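Local coordinates for protein binding component of ABC transporter (Wolinella succinogenes, PDB 3K4U) that probably serves as the extracytoplasmic solute-binding component of an ABC transporter and holds a bound lysine in its ligand pocket, at residues L7-E12 with V44-V49; E86-V91 with L191-K196. One frame throughout, in Å; residues are numbered along the deposited sequence.

Contact 1: residues L7-E12 with V44-V49. With LYS (lysine), chain K.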
ATOM      1  N   LEU E   7      -1.978  -0.898 -41.288  1.00 27.41           N
ATOM      2  CA  LEU E   7      -1.176  -1.610 -40.350  1.00 22.77           C
ATOM      3  C   LEU E   7      -1.147  -3.067 -40.740  1.00 20.90           C
ATOM      4  O   LEU E   7      -2.157  -3.742 -40.657  1.00 19.65           O
ATOM      5  CB  LEU E   7      -1.735  -1.450 -38.926  1.00 21.17           C
ATOM      6  CG  LEU E   7      -0.998  -2.291 -37.881  1.00  6.25           C
ATOM      7  CD1 LEU E   7       0.458  -1.841 -37.774  1.00 19.57           C
ATOM      8  CD2 LEU E   7      -1.739  -2.279 -36.570  1.00 20.34           C
ATOM      9  N   ARG E   8       0.026  -3.563 -41.108  1.00 21.72           N
ATOM     10  CA  ARG E   8       0.192  -4.957 -41.568  1.00 23.01           C
ATOM     11  C   ARG E   8       0.652  -5.899 -40.466  1.00 23.72           C
ATOM     12  O   ARG E   8       1.744  -5.734 -39.911  1.00 24.60           O
ATOM     13  CB  ARG E   8       1.185  -4.992 -42.727  1.00 23.78           C
ATOM     14  CG  ARG E   8       0.832  -3.996 -43.826  1.00 36.09           C
ATOM     15  CD  ARG E   8       1.638  -4.220 -45.081  1.00 25.67           C
ATOM     16  NE  ARG E   8       2.811  -3.343 -45.189  1.00 36.88           N
ATOM     17  CZ  ARG E   8       4.078  -3.739 -45.060  1.00 26.75           C
ATOM     18  NH1 ARG E   8       5.075  -2.870 -45.199  1.00 36.37           N
ATOM     19  NH2 ARG E   8       4.351  -5.009 -44.810  1.00 36.27           N
ATOM     20  N   VAL E   9      -0.171  -6.897 -40.156  1.00 23.36           N
ATOM     21  CA  VAL E   9       0.117  -7.812 -39.054  1.00 22.99           C
ATOM     22  C   VAL E   9       0.293  -9.258 -39.500  1.00 23.21           C
ATOM     23  O   VAL E   9      -0.651  -9.876 -40.038  1.00 22.74           O
ATOM     24  CB  VAL E   9      -1.013  -7.824 -38.023  1.00 22.70           C
ATOM     25  CG1 VAL E   9      -0.577  -8.632 -36.763  1.00 17.52           C
ATOM     26  CG2 VAL E   9      -1.427  -6.407 -37.655  1.00 17.28           C
ATOM     27  N   GLY E  10       1.479  -9.805 -39.215  1.00 22.81           N
ATOM     28  CA  GLY E  10       1.775 -11.217 -39.435  1.00 21.85           C
ATOM     29  C   GLY E  10       1.305 -12.100 -38.296  1.00 22.04           C
ATOM     30  O   GLY E  10       1.453 -11.740 -37.121  1.00 22.41           O
ATOM     31  N   LEU E  11       0.730 -13.254 -38.650  1.00 22.02           N
ATOM     32  CA  LEU E  11       0.238 -14.224 -37.689  1.00 22.55           C
ATOM     33  C   LEU E  11       0.030 -15.554 -38.343  1.00 23.77           C
ATOM     34  O   LEU E  11      -0.060 -15.636 -39.559  1.00 24.49           O
ATOM     35  CB  LEU E  11      -1.051 -13.777 -36.989  1.00 22.71           C
ATOM     36  CG  LEU E  11      -2.211 -13.013 -37.608  1.00 19.69           C
ATOM     37  CD1 LEU E  11      -2.557 -13.536 -39.007  1.00 22.91           C
ATOM     38  CD2 LEU E  11      -3.413 -13.118 -36.706  1.00 22.13           C
ATOM     39  N   GLU E  12       0.002 -16.608 -37.531  1.00 24.15           N
ATOM     40  CA  GLU E  12      -0.133 -17.960 -38.032  1.00 23.65           C
ATOM     41  C   GLU E  12      -1.423 -18.534 -37.493  1.00 23.61           C
ATOM     42  O   GLU E  12      -1.567 -18.718 -36.269  1.00 25.29           O
ATOM     43  CB  GLU E  12       1.055 -18.830 -37.617  1.00 23.81           C
ATOM     44  CG  GLU E  12       1.182 -20.106 -38.471  1.00 32.18           C
ATOM     45  CD  GLU E  12       1.988 -21.196 -37.810  1.00 25.03           C
ATOM     46  OE1 GLU E  12       1.801 -21.402 -36.588  1.00 33.04           O
ATOM     47  OE2 GLU E  12       2.795 -21.866 -38.509  1.00 32.18           O
ATOM     48  N   VAL E  44      -6.112   3.937 -39.166  1.00 23.89           N
ATOM     49  CA  VAL E  44      -5.379   3.293 -40.225  1.00 23.91           C
ATOM     50  C   VAL E  44      -6.128   1.998 -40.508  1.00 24.34           C
ATOM     51  O   VAL E  44      -7.083   1.657 -39.778  1.00 25.10           O
ATOM     52  CB  VAL E  44      -3.891   3.125 -39.774  1.00 24.99           C
ATOM     53  CG1 VAL E  44      -3.510   1.667 -39.363  1.00  6.84           C
ATOM     54  CG2 VAL E  44      -2.914   3.771 -40.804  1.00  7.46           C
ATOM     55  N   LYS E  45      -5.764   1.318 -41.594  1.00 23.94           N
ATOM     56  CA  LYS E  45      -6.422   0.044 -41.957  1.00 22.72           C
ATOM     57  C   LYS E  45      -5.662  -1.199 -41.489  1.00 20.62           C
ATOM     58  O   LYS E  45      -4.431  -1.207 -41.426  1.00 20.16           O
ATOM     59  CB  LYS E  45      -6.662  -0.032 -43.459  1.00 23.00           C
ATOM     60  CG  LYS E  45      -7.919   0.713 -43.948  1.00 43.57           C
ATOM     61  CD  LYS E  45      -8.235   0.351 -45.412  1.00 24.27           C
ATOM     62  CE  LYS E  45      -7.798   1.425 -46.402  1.00 43.66           C
ATOM     63  NZ  LYS E  45      -8.953   2.361 -46.733  1.00 25.21           N
ATOM     64  N   LEU E  46      -6.411  -2.250 -41.179  1.00 19.17           N
ATOM     65  CA  LEU E  46      -5.837  -3.535 -40.863  1.00 18.46           C
ATOM     66  C   LEU E  46      -5.724  -4.450 -42.085  1.00 19.42           C
ATOM     67  O   LEU E  46      -6.724  -4.749 -42.750  1.00 20.00           O
ATOM     68  CB  LEU E  46      -6.643  -4.223 -39.748  1.00 17.83           C
ATOM     69  CG  LEU E  46      -6.199  -5.629 -39.302  1.00 20.32           C
ATOM     70  CD1 LEU E  46      -4.848  -5.596 -38.679  1.00 17.44           C
ATOM     71  CD2 LEU E  46      -7.181  -6.289 -38.365  1.00 17.49           C
ATOM     72  N   LYS E  47      -4.498  -4.880 -42.371  1.00 20.01           N
ATOM     73  CA  LYS E  47      -4.238  -6.048 -43.224  1.00 20.59           C
ATOM     74  C   LYS E  47      -3.552  -7.164 -42.427  1.00 21.15           C
ATOM     75  O   LYS E  47      -2.527  -6.940 -41.770  1.00 22.51           O
ATOM     76  CB  LYS E  47      -3.367  -5.675 -44.414  1.00 20.57           C
ATOM     77  CG  LYS E  47      -3.062  -6.848 -45.308  1.00 31.54           C
ATOM     78  CD  LYS E  47      -2.852  -6.432 -46.741  1.00 21.62           C
ATOM     79  CE  LYS E  47      -4.202  -6.420 -47.511  1.00 33.01           C
ATOM     80  NZ  LYS E  47      -4.100  -5.953 -48.943  1.00 21.88           N
ATOM     81  N   LEU E  48      -4.111  -8.362 -42.488  1.00 20.00           N
ATOM     82  CA  LEU E  48      -3.477  -9.509 -41.893  1.00 19.51           C
ATOM     83  C   LEU E  48      -2.666 -10.238 -42.944  1.00 21.08           C
ATOM     84  O   LEU E  48      -3.143 -10.460 -44.057  1.00 22.94           O
ATOM     85  CB  LEU E  48      -4.513 -10.447 -41.285  1.00 18.47           C
ATOM     86  CG  LEU E  48      -5.539  -9.828 -40.335  1.00 15.73           C
ATOM     87  CD1 LEU E  48      -6.621 -10.824 -39.962  1.00 17.73           C
ATOM     88  CD2 LEU E  48      -4.855  -9.289 -39.102  1.00 17.74           C
ATOM     89  N   VAL E  49      -1.441 -10.613 -42.588  1.00 20.36           N
ATOM     90  CA  VAL E  49      -0.558 -11.327 -43.473  1.00 19.19           C
ATOM     91  C   VAL E  49      -0.282 -12.706 -42.834  1.00 19.37           C
ATOM     92  O   VAL E  49       0.718 -12.879 -42.141  1.00 19.75           O
ATOM     93  CB  VAL E  49       0.728 -10.494 -43.707  1.00 19.34           C
ATOM     94  CG1 VAL E  49       1.625 -11.108 -44.798  1.00  2.05           C
ATOM     95  CG2 VAL E  49       0.363  -9.021 -44.070  1.00  2.11           C
TER
HETATM   96  N   LYS K 501       3.711 -19.322 -27.455  1.00 30.74           N
HETATM   97  CA  LYS K 501       3.980 -20.187 -28.585  1.00 30.80           C
HETATM   98  C   LYS K 501       5.346 -19.826 -29.122  1.00 30.93           C
HETATM   99  O   LYS K 501       5.740 -18.666 -29.035  1.00 30.69           O
HETATM  100  CB  LYS K 501       2.929 -19.970 -29.683  1.00 30.98           C
HETATM  101  CG  LYS K 501       2.776 -21.117 -30.655  1.00 24.16           C
HETATM  102  CD  LYS K 501       2.445 -20.606 -32.013  1.00 30.39           C
HETATM  103  CE  LYS K 501       1.929 -21.705 -32.949  1.00 25.37           C
HETATM  104  NZ  LYS K 501       1.297 -21.157 -34.177  1.00 30.30           N
HETATM  105  OXT LYS K 501       6.073 -20.665 -29.651  1.00 31.04           O
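Val9 and Leu48 pair side by side in a parallel ladder between strands 7-11 and 45-49, which belong to the small parallel sheet of a periplasmic-binding-protein lobe. Helix 30-41 lies between them in the chain, making a beta-alpha-beta crossover, and the short strand segments are inclined to each other by 27°. The ladder alternates: Lys47 N donates to Leu7 O at 3.1 Å, Val9 N to Lys47 O at 2.9 Å, and Val49 N to Val9 O at 2.8 Å. The middle bond is nearly straight at both ends, whereas the other two donors stand above the plane of their carbonyls. The tightly packed side carries Leu7, Val9, Leu46 and Leu48. CG of Leu46 is anti to the backbone N (chi1 178°), and its CD1 meets CG2 of Val9 at 3.7 Å as the two side chains cross obliquely. Leu7 CB rests against Val44 CG1 at 3.6 Å, while Leu48 sets CD2 4.3 Å from CB of Val9. Helix 30-41 packs on this side, with Met38 on Leu7 and Ala35 and Ala39 on Leu46. The other side is looser and more solvent-exposed: the ends of Arg8 and Lys47 lead away from the opposing strand, Arg8 NH2 reaching the carbonyl of Glu63, and side chain meets side chain only at Arg8 CB and Val49 CG2, 4.3 Å apart. Beyond the ladder the first strand runs into the ligand pocket. There Glu12, with CG anti to its backbone N and an extended chain, accepts a hydrogen bond on OE1 from NZ of the bound lysine.

Contact 2: residues E86-V91 with L191-K196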
ATOM      1  N   GLU E  86       5.756  -4.688 -23.886  1.00 14.80           N
ATOM      2  CA  GLU E  86       5.375  -5.255 -22.564  1.00 15.38           C
ATOM      3  C   GLU E  86       4.392  -6.401 -22.771  1.00 15.09           C
ATOM      4  O   GLU E  86       3.511  -6.298 -23.574  1.00 16.12           O
ATOM      5  CB  GLU E  86       4.795  -4.163 -21.641  1.00 16.26           C
ATOM      6  CG  GLU E  86       5.874  -3.274 -21.055  1.00 50.08           C
ATOM      7  CD  GLU E  86       6.958  -4.092 -20.341  1.00 19.42           C
ATOM      8  OE1 GLU E  86       6.645  -4.688 -19.272  1.00 51.11           O
ATOM      9  OE2 GLU E  86       8.114  -4.150 -20.824  1.00 50.33           O
ATOM     10  N   PRO E  87       4.531  -7.517 -22.055  1.00 14.93           N
ATOM     11  CA  PRO E  87       3.741  -8.659 -22.513  1.00 14.70           C
ATOM     12  C   PRO E  87       2.255  -8.394 -22.364  1.00 15.87           C
ATOM     13  O   PRO E  87       1.896  -7.535 -21.578  1.00 17.99           O
ATOM     14  CB  PRO E  87       4.211  -9.777 -21.594  1.00 13.83           C
ATOM     15  CG  PRO E  87       4.589  -9.109 -20.404  1.00  6.39           C
ATOM     16  CD  PRO E  87       5.187  -7.793 -20.774  1.00 14.53           C
ATOM     17  N   TYR E  88       1.380  -9.096 -23.081  1.00 14.45           N
ATOM     18  CA  TYR E  88      -0.016  -8.696 -23.017  1.00 13.27           C
ATOM     19  C   TYR E  88      -0.901  -9.748 -22.390  1.00 14.05           C
ATOM     20  O   TYR E  88      -2.023  -9.471 -21.935  1.00 14.83           O
ATOM     21  CB  TYR E  88      -0.529  -8.241 -24.384  1.00 12.91           C
ATOM     22  CG  TYR E  88      -0.554  -9.316 -25.448  1.00 16.71           C
ATOM     23  CD1 TYR E  88      -1.727 -10.026 -25.736  1.00 13.31           C
ATOM     24  CD2 TYR E  88       0.594  -9.648 -26.141  1.00 13.21           C
ATOM     25  CE1 TYR E  88      -1.746 -11.005 -26.705  1.00 16.23           C
ATOM     26  CE2 TYR E  88       0.586 -10.638 -27.083  1.00 16.51           C
ATOM     27  CZ  TYR E  88      -0.591 -11.307 -27.388  1.00 13.79           C
ATOM     28  OH  TYR E  88      -0.576 -12.293 -28.384  1.00 16.27           O
ATOM     29  N   ILE E  89      -0.382 -10.959 -22.319  1.00 14.61           N
ATOM     30  CA  ILE E  89      -1.042 -12.043 -21.574  1.00 15.16           C
ATOM     31  C   ILE E  89       0.090 -12.992 -21.157  1.00 15.91           C
ATOM     32  O   ILE E  89       1.136 -13.029 -21.805  1.00 14.31           O
ATOM     33  CB  ILE E  89      -2.114 -12.745 -22.419  1.00 15.08           C
ATOM     34  CG1 ILE E  89      -2.730 -13.915 -21.672  1.00 26.13           C
ATOM     35  CG2 ILE E  89      -1.514 -13.237 -23.757  1.00 26.44           C
ATOM     36  CD1 ILE E  89      -4.094 -14.214 -22.114  1.00 15.06           C
ATOM     37  N   VAL E  90      -0.085 -13.690 -20.030  1.00 17.80           N
ATOM     38  CA  VAL E  90       0.960 -14.574 -19.526  1.00 18.21           C
ATOM     39  C   VAL E  90       0.388 -15.965 -19.510  1.00 19.89           C
ATOM     40  O   VAL E  90      -0.730 -16.163 -19.054  1.00 19.37           O
ATOM     41  CB  VAL E  90       1.459 -14.155 -18.130  1.00 16.54           C
ATOM     42  CG1 VAL E  90       2.432 -15.150 -17.606  1.00  7.35           C
ATOM     43  CG2 VAL E  90       2.142 -12.842 -18.232  1.00  7.84           C
ATOM     44  N   VAL E  91       1.163 -16.924 -20.004  1.00 21.97           N
ATOM     45  CA  VAL E  91       0.647 -18.258 -20.309  1.00 24.15           C
ATOM     46  C   VAL E  91       1.637 -19.305 -19.837  1.00 25.18           C
ATOM     47  O   VAL E  91       2.793 -18.975 -19.567  1.00 26.49           O
ATOM     48  CB  VAL E  91       0.457 -18.358 -21.830  1.00 24.97           C
ATOM     49  CG1 VAL E  91       0.849 -19.774 -22.387  1.00 11.65           C
ATOM     50  CG2 VAL E  91      -0.955 -17.895 -22.211  1.00 10.67           C
ATOM     51  N   LEU E 191       3.760 -13.357 -23.199  1.00 16.66           N
ATOM     52  CA  LEU E 191       3.452 -13.266 -24.593  1.00 15.25           C
ATOM     53  C   LEU E 191       3.513 -11.777 -24.977  1.00 17.04           C
ATOM     54  O   LEU E 191       2.912 -10.935 -24.281  1.00 18.62           O
ATOM     55  CB  LEU E 191       2.061 -13.870 -24.788  1.00 12.71           C
ATOM     56  CG  LEU E 191       1.873 -15.305 -25.310  1.00 16.25           C
ATOM     57  CD1 LEU E 191       2.974 -16.312 -25.005  1.00 11.73           C
ATOM     58  CD2 LEU E 191       0.565 -15.842 -24.900  1.00 12.05           C
ATOM     59  N   GLY E 192       4.232 -11.434 -26.046  1.00 15.92           N
ATOM     60  CA  GLY E 192       4.312 -10.043 -26.470  1.00 15.53           C
ATOM     61  C   GLY E 192       4.244  -9.856 -27.983  1.00 16.05           C
ATOM     62  O   GLY E 192       4.458 -10.821 -28.734  1.00 18.14           O
ATOM     63  N   TRP E 193       3.943  -8.636 -28.435  1.00 13.73           N
ATOM     64  CA  TRP E 193       3.873  -8.346 -29.845  1.00 13.18           C
ATOM     65  C   TRP E 193       5.289  -8.027 -30.176  1.00 16.91           C
ATOM     66  O   TRP E 193       5.909  -7.255 -29.438  1.00 19.45           O
ATOM     67  CB  TRP E 193       3.019  -7.091 -30.167  1.00  9.19           C
ATOM     68  CG  TRP E 193       1.684  -7.149 -29.565  1.00  5.57           C
ATOM     69  CD1 TRP E 193       0.908  -8.259 -29.428  1.00  6.36           C
ATOM     70  CD2 TRP E 193       0.977  -6.075 -28.935  1.00  6.84           C
ATOM     71  NE1 TRP E 193      -0.256  -7.931 -28.766  1.00  7.21           N
ATOM     72  CE2 TRP E 193      -0.229  -6.598 -28.452  1.00  4.20           C
ATOM     73  CE3 TRP E 193       1.268  -4.725 -28.704  1.00  4.51           C
ATOM     74  CZ2 TRP E 193      -1.153  -5.828 -27.759  1.00  7.04           C
ATOM     75  CZ3 TRP E 193       0.331  -3.947 -28.035  1.00  6.77           C
ATOM     76  CH2 TRP E 193      -0.871  -4.500 -27.582  1.00  3.85           C
ATOM     77  N   ALA E 194       5.788  -8.552 -31.298  1.00 16.75           N
ATOM     78  CA  ALA E 194       7.123  -8.184 -31.775  1.00 16.13           C
ATOM     79  C   ALA E 194       7.077  -7.182 -32.939  1.00 16.90           C
ATOM     80  O   ALA E 194       6.066  -7.080 -33.673  1.00 17.51           O
ATOM     81  CB  ALA E 194       7.892  -9.400 -32.160  1.00 15.23           C
ATOM     82  N   ILE E 195       8.177  -6.439 -33.057  1.00 16.07           N
ATOM     83  CA  ILE E 195       8.391  -5.437 -34.052  1.00 17.04           C
ATOM     84  C   ILE E 195       9.900  -5.342 -34.331  1.00 19.11           C
ATOM     85  O   ILE E 195      10.719  -5.895 -33.587  1.00 20.02           O
ATOM     86  CB  ILE E 195       7.884  -4.086 -33.603  1.00 16.75           C
ATOM     87  CG1 ILE E 195       8.658  -3.606 -32.373  1.00 17.91           C
ATOM     88  CG2 ILE E 195       6.387  -4.150 -33.389  1.00 17.53           C
ATOM     89  CD1 ILE E 195       8.443  -2.095 -32.064  1.00 17.88           C
ATOM     90  N   LYS E 196      10.300  -4.646 -35.385  1.00 18.85           N
ATOM     91  CA  LYS E 196      11.716  -4.646 -35.619  1.00 19.81           C
ATOM     92  C   LYS E 196      12.457  -3.549 -34.871  1.00 20.98           C
ATOM     93  O   LYS E 196      11.900  -2.527 -34.503  1.00 20.82           O
ATOM     94  CB  LYS E 196      12.065  -4.687 -37.096  1.00 20.43           C
ATOM     95  CG  LYS E 196      11.365  -3.730 -37.926  1.00 24.37           C
ATOM     96  CD  LYS E 196      11.918  -3.848 -39.299  1.00 24.44           C
ATOM     97  CE  LYS E 196      13.146  -2.936 -39.471  1.00 25.79           C
ATOM     98  NZ  LYS E 196      12.715  -1.474 -39.572  1.00 27.28           N
TER
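Tyr88 and Trp193 meet through two different first torsions: Tyr88 CG sits between its backbone N and carbonyl carbon (chi1 64°), and Trp193 CG lies anti to its carbonyl carbon, beside the backbone N (chi1 -53°). With both rings so directed, NE1 of the indole comes over one face of the phenol ring, toward its rim and 3.2 Å from Tyr88 CD2. Trp193 CD1 is 3.4 Å from Tyr88 CE2. The planes are inclined by 32°, an oblique pairing. Gly192, without a side chain, passes at the edge of the phenol ring, its CA 3.8 Å from Tyr88 CD2. An alanine at Tyr88 would probably leave NE1 and CD1 of Trp193 without the ring they rest against and open a gap beside Phe30, Leu34 and Leu210. Helices 30-41 and 200-216 both pack on the aromatic pair. Two backbone hydrogen bonds join the segments, Tyr88 N to Leu191 O at 2.7 Å and Leu191 N to Ile89 O at 3.0 Å. Strands 89-98 and 189-195 are antiparallel partners, consistent with the pair of interlobe connections of type II periplasmic binding proteins, one leaving and one re-entering the lobe. CD2 of Leu191 touches both Ile89 and Val91. Ile89 and Leu191 lie alongside each other and point the same way, with Ile89 CG2 against Leu191 CD2 at 3.5 Å; Val91 instead meets that same methyl obliquely, its CG2 3.7 Å away. Leu191 also touches the bound lysine, whereas the end of Ile89 turns toward helix 218-228 and packs on Tyr219, Tyr223 and Phe227. Lys214 NZ donates to the carbonyl oxygen of Tyr88.

Contact 1 closes before contact 2 opens along the chain. Their centres are 16 Å apart and their nearest atoms about 7 Å, so they do not touch directly. Contact 1 belongs to the three-stranded parallel sheet, contact 2 to the mixed sheet whose strand 89-98 reaches toward the other lobe. Helix 30-41 bridges the two, Met38 packing on Leu7 of one and Trp193 of the other, and Ile69 likewise touches both Val9 and Trp193. Each contributes a residue to the lysine pocket, Glu12 from contact 1 and Leu191 from contact 2, so the parallel sheet of one lobe and a probable interlobe connection converge on the ligand.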